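Local coordinates for N-terminus Plasma serine protease inhibitor (Homo sapiens, PDB 3DY0), which inhibits serine proteases in blood plasma and other body fluids in a heparin-dependent manner, inactivating them by irreversible binding, at residues L285-S288 and N289-S293. Numbering follows the deposited sequence.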
ATOM      1  N   LEU A 285       9.210 -12.757   3.572  1.00 14.93           N
ATOM      2  CA  LEU A 285      10.043 -11.674   4.074  1.00 13.29           C
ATOM      3  C   LEU A 285      10.554 -12.028   5.468  1.00 13.51           C
ATOM      4  O   LEU A 285      11.060 -11.172   6.198  1.00 13.74           O
ATOM      5  CB  LEU A 285       9.253 -10.360   4.131  1.00 12.73           C
ATOM      6  CG  LEU A 285       9.167  -9.562   2.825  1.00 12.96           C
ATOM      7  CD1 LEU A 285       8.380 -10.342   1.787  1.00 14.91           C
ATOM      8  CD2 LEU A 285       8.517  -8.214   3.102  1.00 14.34           C
ATOM      9  N   GLY A 286      10.407 -13.298   5.833  1.00 12.53           N
ATOM     10  CA  GLY A 286      10.874 -13.750   7.131  1.00 11.45           C
ATOM     11  C   GLY A 286       9.918 -13.518   8.286  1.00 11.19           C
ATOM     12  O   GLY A 286      10.257 -13.802   9.435  1.00 12.14           O
ATOM     13  N   ILE A 287       8.731 -12.996   7.999  1.00 10.77           N
ATOM     14  CA  ILE A 287       7.743 -12.742   9.046  1.00  9.61           C
ATOM     15  C   ILE A 287       6.786 -13.927   9.045  1.00  8.99           C
ATOM     16  O   ILE A 287       5.853 -13.986   8.241  1.00 10.65           O
ATOM     17  CB  ILE A 287       6.969 -11.439   8.772  1.00 11.11           C
ATOM     18  CG1 ILE A 287       7.955 -10.269   8.719  1.00 11.26           C
ATOM     19  CG2 ILE A 287       5.933 -11.206   9.863  1.00 10.99           C
ATOM     20  CD1 ILE A 287       7.339  -8.949   8.298  1.00 11.88           C
ATOM     21  N   SER A 288       7.009 -14.862   9.965  1.00 10.78           N
ATOM     22  CA  SER A 288       6.192 -16.068  10.011  1.00 10.74           C
ATOM     23  C   SER A 288       5.634 -16.489  11.369  1.00  9.98           C
ATOM     24  O   SER A 288       4.486 -16.915  11.461  1.00 11.35           O
ATOM     25  CB  SER A 288       6.998 -17.235   9.432  1.00 10.90           C
ATOM     26  OG  SER A 288       8.120 -17.527  10.256  1.00 12.47           O
ATOM     27  N   ASN A 289       6.437 -16.374  12.417  1.00 10.86           N
ATOM     28  CA  ASN A 289       6.003 -16.806  13.746  1.00 10.48           C
ATOM     29  C   ASN A 289       4.687 -16.228  14.246  1.00 11.21           C
ATOM     30  O   ASN A 289       3.893 -16.924  14.880  1.00 11.36           O
ATOM     31  CB  ASN A 289       7.108 -16.522  14.765  1.00 11.20           C
ATOM     32  CG  ASN A 289       8.272 -17.484  14.643  1.00 14.48           C
ATOM     33  OD1 ASN A 289       8.651 -17.889  13.540  1.00 13.22           O
ATOM     34  ND2 ASN A 289       8.854 -17.850  15.780  1.00 17.22           N
ATOM     35  N   VAL A 290       4.443 -14.957  13.953  1.00 10.61           N
ATOM     36  CA  VAL A 290       3.231 -14.301  14.412  1.00 10.62           C
ATOM     37  C   VAL A 290       1.938 -14.959  13.911  1.00 11.25           C
ATOM     38  O   VAL A 290       0.867 -14.763  14.493  1.00 12.35           O
ATOM     39  CB  VAL A 290       3.261 -12.801  14.014  1.00 11.96           C
ATOM     40  CG1 VAL A 290       3.056 -12.653  12.513  1.00 10.41           C
ATOM     41  CG2 VAL A 290       2.224 -12.022  14.805  1.00 11.84           C
ATOM     42  N   PHE A 291       2.043 -15.761  12.854  1.00 11.36           N
ATOM     43  CA  PHE A 291       0.881 -16.440  12.279  1.00 12.47           C
ATOM     44  C   PHE A 291       0.764 -17.884  12.748  1.00 13.43           C
ATOM     45  O   PHE A 291      -0.072 -18.634  12.239  1.00 15.07           O
ATOM     46  CB  PHE A 291       0.975 -16.439  10.749  1.00 12.17           C
ATOM     47  CG  PHE A 291       1.129 -15.072  10.147  1.00 12.30           C
ATOM     48  CD1 PHE A 291       0.115 -14.128  10.267  1.00 14.27           C
ATOM     49  CD2 PHE A 291       2.291 -14.729   9.459  1.00 12.85           C
ATOM     50  CE1 PHE A 291       0.254 -12.857   9.710  1.00 13.57           C
ATOM     51  CE2 PHE A 291       2.440 -13.454   8.897  1.00 12.32           C
ATOM     52  CZ  PHE A 291       1.420 -12.523   9.026  1.00 13.75           C
ATOM     53  N   THR A 292       1.593 -18.270  13.711  1.00 14.33           N
ATOM     54  CA  THR A 292       1.590 -19.645  14.202  1.00 13.89           C
ATOM     55  C   THR A 292       1.188 -19.770  15.666  1.00 16.01           C
ATOM     56  O   THR A 292       1.004 -18.770  16.360  1.00 16.07           O
ATOM     57  CB  THR A 292       2.980 -20.282  14.041  1.00 12.86           C
ATOM     58  OG1 THR A 292       3.880 -19.710  14.995  1.00 13.47           O
ATOM     59  CG2 THR A 292       3.517 -20.043  12.636  1.00 11.61           C
ATOM     60  N   SER A 293       1.056 -21.007  16.137  1.00 15.79           N
ATOM     61  CA  SER A 293       0.682 -21.228  17.529  1.00 18.26           C
ATOM     62  C   SER A 293       1.863 -20.893  18.433  1.00 17.87           C
ATOM     63  O   SER A 293       1.735 -20.883  19.659  1.00 21.13           O
ATOM     64  CB  SER A 293       0.243 -22.679  17.755  1.00 19.28           C
ATOM     65  OG  SER A 293       1.354 -23.554  17.814  1.00 24.44           O
TER
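Phe-291 folds back on Ser-288 in a short 3-10 segment, residues 289-291, set in the connection between strands 259-277 and 307-319 of the serpin fold. The evidence is two successive bonds of i+3 to i spacing. The first, from Phe-291 N to Ser-288 O, is 3.0 Å long with an N-H...O angle of 158°. Asn-289 O repeats the spacing, accepting both Thr-292 N and Thr-292 OG1, and the hydroxyl arrives in the carbonyl plane, on a lone pair, at 2.8 Å.

The buried side is the apolar one, where Ile-287 and Val-290 run alongside each other with their branches turned in the same direction. Ile-287 chi1 of -60° sets the CG2 branch opposite the backbone N, and this is the branch that meets Val-290 CG1, at 4.2 Å. That same CG1 sits 3.6 Å above the plane of the Phe-291 ring, over its centre, so one methyl serves both neighbours. Val-290 also packs on Thr-51 of helix 49-58 and on Val-308 of strand 307-319, which places the turn between that helix and the sheet. Gln-54 OE1 accepts from the backbone N atoms of both Ser-288 and Asn-289, joining the start of the turn to the same helix.

The opposite character appears at Ser-288 and Asn-289, both partly exposed. With Ser-288 OG between its own N and carbonyl carbon (chi1 65°), the hydroxyl leans toward the next residue, but the bond from Ser-288 OG to Asn-289 OD1 is weak, at 3.3 Å. Thr-292, also partly exposed, brings CG2 over to Ser-288 O. On the ring's rim, Ile-287 O lies in the ring plane, 3.5 Å from Phe-291 CE2.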